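Local coordinates for calcium-dependent protein kinase, putative (Plasmodium falciparum, PDB 3MSE), which probably phosphorylates serine and threonine residues of proteins under calcium control, and is represented by its calcium-binding C-terminal EF-hand domain, at residues Ile70-Trp73 with Asp74-Ile78; Gly54-Ser57 with His58-Tyr62; Asp140-Asp143 with Ile144-Phe148; Asn165-Ser168 with Phe169-Lys173. All coordinates share one frame; numbering follows the deposited sequence. Where two conformers were deposited one is given.

In the fold
The four contacts are starts of helices, and they come along the chain in the order interaction 2, 1, 3, 4. Interactions 2 and 1 open helix 58-67 and helix 72-82. Their centres are 14 Å apart, and Tyr62 packs on Lys72, Ile75 and Asn76. Interactions 3 and 4 open helix 141-152 and helix 169-177. Their centres are 15 Å apart, and Phe147 and Phe148 touch Ile167. The two pairs lie on opposite sides of the chain's centre, with interaction centres 48 to 57 Å apart across pairs. Each pair accompanies one bound calcium ion, so the chain carries two well-separated EF-hand regions.

Interaction 1 (Ile70-Trp73 with Asp74-Ile78); sequences IKKW and DINRI. With SO4 (sulfate ion), chain C.
Ile75 N donates to Lys71 O at 2.9 Å. Lys71 is the N-cap residue of helix 72-82, so this is the first regular turn. The same oxygen also receives a weak, bent bond from Asp74 N. The next step is Asn76 N to Lys72 O at 3.0 Å. Arg77 N to Trp73 O follows but is weak. The N-H of Lys71 is satisfied by a water at 2.7 Å from Lys71 N. That water donates in turn to Asp74 OD2, so it ties the cap residue to the first turn. The carboxylate of Asp74 also has a long, weak ion pair with Lys11 of the second subunit. Arg77 turns its guanidinium edge to a sulfate ion, probably from the crystallisation liquor. Arg77 NH2 donates to sulfate O2 at 2.9 Å and Arg77 NH1 donates to sulfate O3 at 3.1 Å. The apolar contact is made by Ile70 CG2, which rests against Ile75 CG1 at 3.6 Å and against Asp74 CB. CG2 is the branch anti to the backbone N, while CG1 (chi1 -46°) leads away. Lys71 CB lies over one face of the Trp73 ring, toward its rim. Ile75 packs on Tyr62 and Leu65. This is the N-terminal first turn of helix 72-82, in the EF-hand domain pair, packed against helix 58-67.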
loop_
_atom_site.group_PDB
_atom_site.type_symbol
_atom_site.label_atom_id
_atom_site.label_comp_id
_atom_site.label_asym_id
_atom_site.label_seq_id
_atom_site.Cartn_x
_atom_site.Cartn_y
_atom_site.Cartn_z
ATOM N N ILE A 70 18.544 8.129 -21.574
ATOM C CA ILE A 70 19.462 7.698 -20.520
ATOM C C ILE A 70 20.768 7.260 -21.181
ATOM O O ILE A 70 20.741 6.557 -22.181
ATOM C CB ILE A 70 18.865 6.535 -19.672
ATOM C CG1 ILE A 70 17.408 6.849 -19.291
ATOM C CG2 ILE A 70 19.765 6.216 -18.461
ATOM C CD1 ILE A 70 17.209 8.158 -18.511
ATOM N N LYS A 71 21.900 7.667 -20.619
ATOM C CA LYS A 71 23.198 7.365 -21.220
ATOM C C LYS A 71 23.714 5.991 -20.777
ATOM O O LYS A 71 23.389 5.509 -19.682
ATOM C CB LYS A 71 24.225 8.456 -20.858
ATOM C CG LYS A 71 23.840 9.860 -21.373
ATOM C CD LYS A 71 24.003 9.940 -22.902
ATOM C CE LYS A 71 23.527 11.282 -23.477
ATOM N NZ LYS A 71 23.543 11.173 -24.963
ATOM N N LYS A 72 24.532 5.391 -21.637
ATOM C CA LYS A 72 25.108 4.072 -21.433
ATOM C C LYS A 72 25.579 3.822 -19.996
ATOM O O LYS A 72 25.236 2.801 -19.413
ATOM C CB LYS A 72 26.275 3.849 -22.404
ATOM C CG LYS A 72 27.103 2.606 -22.088
ATOM C CD LYS A 72 27.972 2.182 -23.267
ATOM C CE LYS A 72 28.911 1.064 -22.832
ATOM N NZ LYS A 72 29.578 0.439 -24.005
ATOM N N TRP A 73 26.360 4.745 -19.438
ATOM C CA TRP A 73 26.910 4.567 -18.094
ATOM C C TRP A 73 25.815 4.536 -17.034
ATOM O O TRP A 73 25.924 3.802 -16.068
ATOM C CB TRP A 73 27.950 5.628 -17.751
ATOM C CG TRP A 73 27.586 7.011 -18.239
ATOM C CD1 TRP A 73 26.954 7.991 -17.537
ATOM C CD2 TRP A 73 27.869 7.562 -19.537
ATOM N NE1 TRP A 73 26.814 9.121 -18.316
ATOM C CE2 TRP A 73 27.369 8.886 -19.548
ATOM C CE3 TRP A 73 28.500 7.066 -20.687
ATOM C CZ2 TRP A 73 27.470 9.727 -20.673
ATOM C CZ3 TRP A 73 28.600 7.902 -21.816
ATOM C CH2 TRP A 73 28.075 9.216 -21.796
ATOM N N ASP A 74 24.752 5.305 -17.229
ATOM C CA ASP A 74 23.630 5.224 -16.313
ATOM C C ASP A 74 22.821 3.928 -16.503
ATOM O O ASP A 74 22.462 3.264 -15.519
ATOM C CB ASP A 74 22.750 6.468 -16.408
ATOM C CG ASP A 74 23.427 7.713 -15.800
ATOM O OD1 ASP A 74 24.336 7.575 -14.946
ATOM O OD2 ASP A 74 23.026 8.833 -16.173
ATOM N N ILE A 75 22.545 3.580 -17.759
ATOM C CA ILE A 75 21.751 2.390 -18.068
ATOM C C ILE A 75 22.407 1.171 -17.399
ATOM O O ILE A 75 21.731 0.389 -16.736
ATOM C CB ILE A 75 21.605 2.126 -19.584
ATOM C CG1 ILE A 75 20.878 3.273 -20.301
ATOM C CG2 ILE A 75 20.829 0.792 -19.835
ATOM C CD1 ILE A 75 20.794 3.056 -21.796
ATOM N N ASN A 76 23.722 1.035 -17.561
ATOM C CA ASN A 76 24.443 -0.084 -16.949
ATOM C C ASN A 76 24.392 -0.122 -15.419
ATOM O O ASN A 76 24.274 -1.219 -14.833
ATOM C CB ASN A 76 25.875 -0.171 -17.466
ATOM C CG ASN A 76 25.949 -0.751 -18.882
ATOM O OD1 ASN A 76 25.043 -1.454 -19.340
ATOM N ND2 ASN A 76 27.022 -0.442 -19.577
ATOM N N ARG A 77 24.467 1.045 -14.765
ATOM C CA ARG A 77 24.298 1.072 -13.310
ATOM C C ARG A 77 22.877 0.699 -12.887
ATOM O O ARG A 77 22.711 0.043 -11.864
ATOM C CB ARG A 77 24.685 2.414 -12.690
ATOM C CG ARG A 77 26.165 2.765 -12.858
ATOM C CD ARG A 77 26.426 4.177 -12.361
ATOM N NE ARG A 77 26.307 4.259 -10.914
ATOM C CZ ARG A 77 26.336 5.393 -10.222
ATOM N NH1 ARG A 77 26.488 6.561 -10.851
ATOM N NH2 ARG A 77 26.234 5.361 -8.897
ATOM N N ILE A 78 21.881 1.132 -13.667
ATOM C CA ILE A 78 20.482 0.791 -13.421
ATOM C C ILE A 78 20.290 -0.734 -13.571
ATOM O O ILE A 78 19.695 -1.386 -12.715
ATOM C CB ILE A 78 19.542 1.574 -14.345
ATOM C CG1 ILE A 78 19.500 3.053 -13.927
ATOM C CG2 ILE A 78 18.129 0.986 -14.336
ATOM C CD1 ILE A 78 18.889 3.951 -14.987
HETATM S S SO4 C . 27.061 9.263 -7.998
HETATM O O1 SO4 C . 26.089 10.302 -7.698
HETATM O O2 SO4 C . 26.597 7.958 -7.552
HETATM O O3 SO4 C . 27.185 9.228 -9.449
HETATM O O4 SO4 C . 28.317 9.542 -7.321
HETATM O O HOH W 1 21.673 9.354 -18.467
#

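Interaction 2 (Gly54-Ser57 with His58-Tyr62); sequences GSLS and HREIY. With CA (calcium ion), chain E.
Glu60 reaches back from the first turn of helix 58-67 and lies beside Ser57, the N-cap residue. The Glu60 chain is extended beyond CG, which carries its carboxylate past the serine hydroxyl to the calcium ion. Ser57 OG meets Glu60 CG alongside at 3.4 Å. The hydroxyl sits between the backbone N and the carbonyl carbon (chi1 72°), turned to accept from Glu60 N at 3.1 Å with a straight bond of 166°. In return, Ser57 N donates to Glu60 OE2 at 3.0 Å. It meets that oxygen from above the carboxylate plane, 43° out of it. Both carboxylate oxygens bind calcium, OE1 and OE2 of Glu60 each lying 2.6 Å from the ion. Glu60 OE2 is therefore shared between the metal and a backbone N-H, which would hold the carboxylate in place. Ser55 O binds the same ion at 2.3 Å, with a water and Asp49, Asn51 and Asn53 completing the site. Leu56 runs at about a right angle to both Glu60 and Ile61. Leu56 CD1 touches Ile61 CG1 at 3.8 Å, and Leu48 of helix 18-48 packs on both residues. His58 NE2 is hydrogen-bonded to Asp83. This is a capping box built into a calcium-binding EF-hand loop, whose closing glutamate is a bidentate ligand.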
loop_
_atom_site.group_PDB
_atom_site.type_symbol
_atom_site.label_atom_id
_atom_site.label_comp_id
_atom_site.label_asym_id
_atom_site.label_seq_id
_atom_site.Cartn_x
_atom_site.Cartn_y
_atom_site.Cartn_z
ATOM N N GLY A 54 7.263 -12.594 -19.528
ATOM C CA GLY A 54 7.003 -12.230 -18.144
ATOM C C GLY A 54 8.216 -11.778 -17.347
ATOM O O GLY A 54 8.117 -11.544 -16.146
ATOM N N SER A 55 9.366 -11.656 -18.009
ATOM C CA SER A 55 10.537 -11.080 -17.371
ATOM C C SER A 55 11.325 -10.198 -18.363
ATOM O O SER A 55 11.092 -10.252 -19.581
ATOM C CB SER A 55 11.422 -12.173 -16.788
ATOM O OG SER A 55 12.060 -12.859 -17.820
ATOM N N LEU A 56 12.245 -9.395 -17.835
ATOM C CA LEU A 56 12.985 -8.415 -18.649
ATOM C C LEU A 56 14.448 -8.756 -18.784
ATOM O O LEU A 56 15.156 -8.855 -17.788
ATOM C CB LEU A 56 12.851 -6.993 -18.067
ATOM C CG LEU A 56 11.452 -6.386 -17.984
ATOM C CD1 LEU A 56 11.516 -4.933 -17.522
ATOM C CD2 LEU A 56 10.726 -6.500 -19.313
ATOM N N SER A 57 14.918 -8.927 -20.015
ATOM C CA SER A 57 16.351 -9.102 -20.226
ATOM C C SER A 57 17.070 -7.744 -20.115
ATOM O O SER A 57 16.421 -6.702 -20.118
ATOM C CB SER A 57 16.646 -9.748 -21.578
ATOM O OG SER A 57 16.406 -8.846 -22.643
ATOM N N HIS A 58 18.398 -7.764 -20.026
ATOM C CA HIS A 58 19.170 -6.510 -20.050
ATOM C C HIS A 58 18.898 -5.716 -21.332
ATOM O O HIS A 58 18.631 -4.507 -21.277
ATOM C CB HIS A 58 20.672 -6.772 -19.838
ATOM C CG HIS A 58 21.031 -7.130 -18.421
ATOM N ND1 HIS A 58 22.292 -6.927 -17.893
ATOM C CD2 HIS A 58 20.292 -7.671 -17.421
ATOM C CE1 HIS A 58 22.318 -7.342 -16.640
ATOM N NE2 HIS A 58 21.117 -7.797 -16.328
ATOM N N ARG A 59 18.940 -6.398 -22.472
ATOM C CA ARG A 59 18.686 -5.762 -23.769
ATOM C C ARG A 59 17.309 -5.109 -23.859
ATOM O O ARG A 59 17.189 -3.973 -24.326
ATOM C CB ARG A 59 18.868 -6.765 -24.914
ATOM C CG ARG A 59 18.471 -6.220 -26.280
ATOM C CD ARG A 59 18.403 -7.334 -27.322
ATOM N NE ARG A 59 17.323 -8.275 -27.021
ATOM C CZ ARG A 59 16.034 -7.947 -26.964
ATOM N NH1 ARG A 59 15.643 -6.681 -27.166
ATOM N NH2 ARG A 59 15.136 -8.881 -26.688
ATOM N N GLU A 60 16.269 -5.820 -23.417
ATOM C CA GLU A 60 14.898 -5.267 -23.453
ATOM C C GLU A 60 14.790 -3.911 -22.746
ATOM O O GLU A 60 14.093 -3.006 -23.222
ATOM C CB GLU A 60 13.870 -6.231 -22.839
ATOM C CG GLU A 60 13.541 -7.458 -23.731
ATOM C CD GLU A 60 12.585 -8.452 -23.059
ATOM O OE1 GLU A 60 11.894 -9.191 -23.785
ATOM O OE2 GLU A 60 12.503 -8.494 -21.806
ATOM N N ILE A 61 15.449 -3.791 -21.597
ATOM C CA ILE A 61 15.449 -2.542 -20.842
ATOM C C ILE A 61 16.406 -1.533 -21.529
ATOM O O ILE A 61 16.078 -0.358 -21.683
ATOM C CB ILE A 61 15.891 -2.791 -19.379
ATOM C CG1 ILE A 61 14.866 -3.677 -18.654
ATOM C CG2 ILE A 61 16.083 -1.493 -18.609
ATOM C CD1 ILE A 61 15.336 -4.115 -17.288
ATOM N N TYR A 62 17.576 -2.019 -21.917
ATOM C CA TYR A 62 18.625 -1.188 -22.500
ATOM C C TYR A 62 18.099 -0.398 -23.697
ATOM O O TYR A 62 18.244 0.828 -23.761
ATOM C CB TYR A 62 19.815 -2.035 -22.959
ATOM C CG TYR A 62 21.062 -1.212 -23.205
ATOM C CD1 TYR A 62 21.150 -0.341 -24.303
ATOM C CD2 TYR A 62 22.150 -1.291 -22.331
ATOM C CE1 TYR A 62 22.310 0.430 -24.519
ATOM C CE2 TYR A 62 23.305 -0.530 -22.533
ATOM C CZ TYR A 62 23.381 0.329 -23.626
ATOM O OH TYR A 62 24.527 1.089 -23.816
HETATM CA CA CA E . 10.962 -10.591 -21.840
HETATM O O HOH W 2 12.667 -11.326 -22.046
#

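Interaction 3 (Asp140-Asp143 with Ile144-Phe148); sequences DNND and IDNFF
A capping box opens helix 141-152, and beyond it the carbonyls of Asp140-Asp143 accept from the N-H groups of Ile144-Phe147. Asp140 O receives a weak bond from Ile144 N. The isoleucine side chain packs against the same carbonyl, with Ile144 CG1 3.4 Å from Asp140 O. Asn141 O takes Asp145 N at 3.1 Å. Asn142 O takes Asn146 N at 3.2 Å. Asp143 O takes Phe147 N at the same length. The box itself joins Asp140 and Asp143. Asp140 N donates to Asp143 OD2 at 3.0 Å with an angle of 173°, using the anti lone pair of that oxygen. Asp140 OD1 accepts weak bonds from Asp143 N and Asn142 N. Asn141 and Asp145 cross with amide and carboxylate planes 88° apart. Lys127 NZ hydrogen-bonds Asn141 OD1 and makes a long, weak ion pair with Asp145 OD1. Ile144 packs on Ile130 and Val131 of helix 127-133. Phe147, with CG anti to its backbone N (chi1 168°), extends from the helix onto Ile130, onto Ile167 and onto Ile19 and Ile23 of helix 18-48.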
loop_
_atom_site.group_PDB
_atom_site.type_symbol
_atom_site.label_atom_id
_atom_site.label_comp_id
_atom_site.label_asym_id
_atom_site.label_seq_id
_atom_site.Cartn_x
_atom_site.Cartn_y
_atom_site.Cartn_z
ATOM N N ASP A 140 -24.931 13.998 11.920
ATOM C CA ASP A 140 -25.135 15.105 12.859
ATOM C C ASP A 140 -24.298 14.939 14.133
ATOM O O ASP A 140 -23.383 14.112 14.179
ATOM C CB ASP A 140 -26.631 15.239 13.207
ATOM C CG ASP A 140 -27.227 13.954 13.833
ATOM O OD1 ASP A 140 -26.528 13.206 14.565
ATOM O OD2 ASP A 140 -28.426 13.704 13.590
ATOM N N ASN A 141 -24.630 15.708 15.170
ATOM C CA ASN A 141 -23.851 15.706 16.414
ATOM C C ASN A 141 -23.953 14.431 17.272
ATOM O O ASN A 141 -23.006 14.097 18.003
ATOM C CB ASN A 141 -24.185 16.933 17.264
ATOM C CG ASN A 141 -22.944 17.595 17.814
ATOM O OD1 ASN A 141 -22.646 17.501 19.008
ATOM N ND2 ASN A 141 -22.185 18.248 16.929
ATOM N N ASN A 142 -25.095 13.741 17.187
ATOM C CA ASN A 142 -25.296 12.452 17.863
ATOM C C ASN A 142 -24.282 11.405 17.390
ATOM O O ASN A 142 -23.608 10.756 18.194
ATOM C CB ASN A 142 -26.725 11.949 17.619
ATOM C CG ASN A 142 -27.070 10.715 18.455
ATOM O OD1 ASN A 142 -26.773 10.654 19.656
ATOM N ND2 ASN A 142 -27.710 9.727 17.819
ATOM N N ASP A 143 -24.163 11.279 16.073
ATOM C CA ASP A 143 -23.216 10.365 15.453
ATOM C C ASP A 143 -21.778 10.650 15.904
ATOM O O ASP A 143 -21.028 9.728 16.236
ATOM C CB ASP A 143 -23.340 10.460 13.928
ATOM C CG ASP A 143 -24.772 10.220 13.434
ATOM O OD1 ASP A 143 -25.326 9.132 13.727
ATOM O OD2 ASP A 143 -25.341 11.108 12.746
ATOM N N ILE A 144 -21.408 11.930 15.934
ATOM C CA ILE A 144 -20.041 12.327 16.271
ATOM C C ILE A 144 -19.687 11.934 17.702
ATOM O O ILE A 144 -18.609 11.392 17.948
ATOM C CB ILE A 144 -19.791 13.845 16.028
ATOM C CG1 ILE A 144 -19.965 14.179 14.539
ATOM C CG2 ILE A 144 -18.399 14.246 16.503
ATOM C CD1 ILE A 144 -20.148 15.645 14.240
ATOM N N ASP A 145 -20.595 12.217 18.635
ATOM C CA ASP A 145 -20.388 11.893 20.056
ATOM C C ASP A 145 -20.174 10.404 20.277
ATOM O O ASP A 145 -19.273 10.027 21.014
ATOM C CB ASP A 145 -21.555 12.390 20.918
ATOM C CG ASP A 145 -21.448 13.864 21.251
ATOM O OD1 ASP A 145 -20.314 14.356 21.430
ATOM O OD2 ASP A 145 -22.502 14.529 21.328
ATOM N N ASN A 146 -21.003 9.579 19.635
ATOM C CA ASN A 146 -20.822 8.120 19.609
ATOM C C ASN A 146 -19.408 7.718 19.207
ATOM O O ASN A 146 -18.788 6.868 19.857
ATOM C CB ASN A 146 -21.817 7.463 18.650
ATOM C CG ASN A 146 -23.258 7.595 19.115
ATOM O OD1 ASN A 146 -23.525 7.982 20.261
ATOM N ND2 ASN A 146 -24.203 7.261 18.226
ATOM N N PHE A 147 -18.896 8.338 18.145
ATOM C CA PHE A 147 -17.565 8.015 17.650
ATOM C C PHE A 147 -16.474 8.302 18.691
ATOM O O PHE A 147 -15.547 7.499 18.857
ATOM C CB PHE A 147 -17.286 8.726 16.323
ATOM C CG PHE A 147 -15.848 8.668 15.890
ATOM C CD1 PHE A 147 -15.017 9.772 16.059
ATOM C CD2 PHE A 147 -15.322 7.512 15.323
ATOM C CE1 PHE A 147 -13.686 9.727 15.667
ATOM C CE2 PHE A 147 -13.992 7.454 14.928
ATOM C CZ PHE A 147 -13.169 8.571 15.101
ATOM N N PHE A 148 -16.591 9.430 19.392
ATOM C CA PHE A 148 -15.601 9.804 20.414
ATOM C C PHE A 148 -15.637 8.872 21.629
ATOM O O PHE A 148 -14.591 8.540 22.204
ATOM C CB PHE A 148 -15.744 11.275 20.821
ATOM C CG PHE A 148 -14.990 12.225 19.918
ATOM C CD1 PHE A 148 -13.681 12.585 20.206
ATOM C CD2 PHE A 148 -15.589 12.737 18.765
ATOM C CE1 PHE A 148 -12.981 13.451 19.368
ATOM C CE2 PHE A 148 -14.899 13.599 17.921
ATOM C CZ PHE A 148 -13.595 13.953 18.215
#

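Interaction 4 (Asn165-Ser168 with Phe169-Lys173); sequences NKIS and FQEFK
Ser168 and Glu171 are joined by reciprocal hydrogen bonds that form a capping box at the start of helix 169-177. Glu171 N donates to Ser168 OG at 3.1 Å, and the bond is close to straight at 172°. With chi1 at 75°, this hydroxyl oxygen is turned back toward the helix start, where it can accept that bond. Ser168 N donates to Glu171 OE2, also at 3.1 Å. It arrives on the anti side of that oxygen, 35° out of the carboxylate plane. Glu171 is extended beyond CG and runs back alongside the serine, with Ser168 OG 3.3 Å from Glu171 CG. Glu171 OE2 also lies 3.4 Å from Ile167 CA. The first backbone bond of the helix is Phe172 N to Ser168 O at 2.9 Å.

Apolar contact comes from the residue before the cap. Ile167 CG2 sits 3.7 Å from Phe172 CB, and the two side chains run obliquely to each other. The same methyl group touches the helix backbone, with Ile167 CG2 3.5 Å from Phe172 N.

The two aromatic rings also have partners on helix 109-117. Phe169 makes a cation-pi contact with Lys111, and turns a face, near its rim, to Lys173 CB of its own helix. Phe172 meets Phe114 edge-to-face. Ile167 pairs by backbone hydrogen bonds with Ile125, next to calcium ligand Tyr124. Ile167 also touches Phe148 and Val151 of helix 141-152, while Phe169 and Phe172 lie against Leu110 of helix 109-117.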
loop_
_atom_site.group_PDB
_atom_site.type_symbol
_atom_site.label_atom_id
_atom_site.label_comp_id
_atom_site.label_asym_id
_atom_site.label_seq_id
_atom_site.Cartn_x
_atom_site.Cartn_y
_atom_site.Cartn_z
ATOM N N ASN A 165 -11.803 15.614 25.122
ATOM C CA ASN A 165 -12.537 15.016 24.012
ATOM C C ASN A 165 -11.765 15.243 22.713
ATOM O O ASN A 165 -12.259 15.853 21.754
ATOM C CB ASN A 165 -13.960 15.562 23.928
ATOM C CG ASN A 165 -14.950 14.512 23.457
ATOM O OD1 ASN A 165 -15.059 13.433 24.052
ATOM N ND2 ASN A 165 -15.680 14.821 22.383
ATOM N N LYS A 166 -10.526 14.758 22.730
ATOM C CA LYS A 166 -9.580 14.877 21.639
ATOM C C LYS A 166 -8.979 13.497 21.425
ATOM O O LYS A 166 -9.074 12.633 22.298
ATOM C CB LYS A 166 -8.472 15.866 22.004
ATOM C CG LYS A 166 -8.967 17.192 22.590
ATOM C CD LYS A 166 -7.827 18.180 22.831
ATOM C CE LYS A 166 -7.445 18.928 21.561
ATOM N NZ LYS A 166 -8.556 19.799 21.077
ATOM N N ILE A 167 -8.347 13.288 20.278
ATOM C CA ILE A 167 -7.802 11.981 19.936
ATOM C C ILE A 167 -6.372 12.117 19.414
ATOM O O ILE A 167 -6.129 12.790 18.408
ATOM C CB ILE A 167 -8.704 11.254 18.888
ATOM C CG1 ILE A 167 -10.121 11.038 19.438
ATOM C CG2 ILE A 167 -8.085 9.938 18.448
ATOM C CD1 ILE A 167 -11.162 10.642 18.378
ATOM N N SER A 168 -5.432 11.482 20.108
ATOM C CA SER A 168 -4.040 11.410 19.665
ATOM C C SER A 168 -3.928 10.381 18.547
ATOM O O SER A 168 -4.857 9.605 18.329
ATOM C CB SER A 168 -3.137 10.981 20.825
ATOM O OG SER A 168 -3.285 9.591 21.087
ATOM N N PHE A 169 -2.788 10.351 17.857
ATOM C CA PHE A 169 -2.593 9.361 16.817
ATOM C C PHE A 169 -2.664 7.950 17.374
ATOM O O PHE A 169 -3.181 7.050 16.714
ATOM C CB PHE A 169 -1.288 9.549 16.039
ATOM C CG PHE A 169 -1.031 8.437 15.060
ATOM C CD1 PHE A 169 0.026 7.554 15.250
ATOM C CD2 PHE A 169 -1.902 8.224 13.990
ATOM C CE1 PHE A 169 0.245 6.503 14.368
ATOM C CE2 PHE A 169 -1.701 7.172 13.106
ATOM C CZ PHE A 169 -0.619 6.310 13.291
ATOM N N GLN A 170 -2.140 7.769 18.585
ATOM C CA GLN A 170 -2.090 6.455 19.219
ATOM C C GLN A 170 -3.493 5.936 19.537
ATOM O O GLN A 170 -3.797 4.778 19.266
ATOM C CB GLN A 170 -1.200 6.480 20.477
ATOM C CG GLN A 170 -0.623 5.113 20.868
ATOM C CD GLN A 170 0.278 4.516 19.791
ATOM O OE1 GLN A 170 0.126 3.353 19.423
ATOM N NE2 GLN A 170 1.208 5.315 19.269
ATOM N N GLU A 171 -4.335 6.801 20.096
ATOM C CA GLU A 171 -5.733 6.461 20.390
ATOM C C GLU A 171 -6.544 6.248 19.108
ATOM O O GLU A 171 -7.438 5.399 19.063
ATOM C CB GLU A 171 -6.391 7.558 21.214
ATOM C CG GLU A 171 -5.693 7.881 22.524
ATOM C CD GLU A 171 -6.285 9.108 23.198
ATOM O OE1 GLU A 171 -6.331 9.145 24.449
ATOM O OE2 GLU A 171 -6.715 10.037 22.477
ATOM N N PHE A 172 -6.217 7.031 18.079
ATOM C CA PHE A 172 -6.820 6.888 16.759
ATOM C C PHE A 172 -6.456 5.522 16.192
ATOM O O PHE A 172 -7.331 4.752 15.792
ATOM C CB PHE A 172 -6.326 8.000 15.829
ATOM C CG PHE A 172 -6.741 7.830 14.398
ATOM C CD1 PHE A 172 -5.838 7.369 13.453
ATOM C CD2 PHE A 172 -8.044 8.136 13.991
ATOM C CE1 PHE A 172 -6.218 7.215 12.114
ATOM C CE2 PHE A 172 -8.439 7.987 12.659
ATOM C CZ PHE A 172 -7.530 7.525 11.720
ATOM N N LYS A 173 -5.156 5.231 16.187
ATOM C CA LYS A 173 -4.614 3.979 15.674
ATOM C C LYS A 173 -5.186 2.783 16.419
ATOM O O LYS A 173 -5.566 1.788 15.808
ATOM C CB LYS A 173 -3.086 3.975 15.785
ATOM C CG LYS A 173 -2.409 2.766 15.144
ATOM C CD LYS A 173 -1.271 2.247 16.006
ATOM C CE LYS A 173 0.066 2.919 15.703
ATOM N NZ LYS A 173 0.939 2.065 14.833
#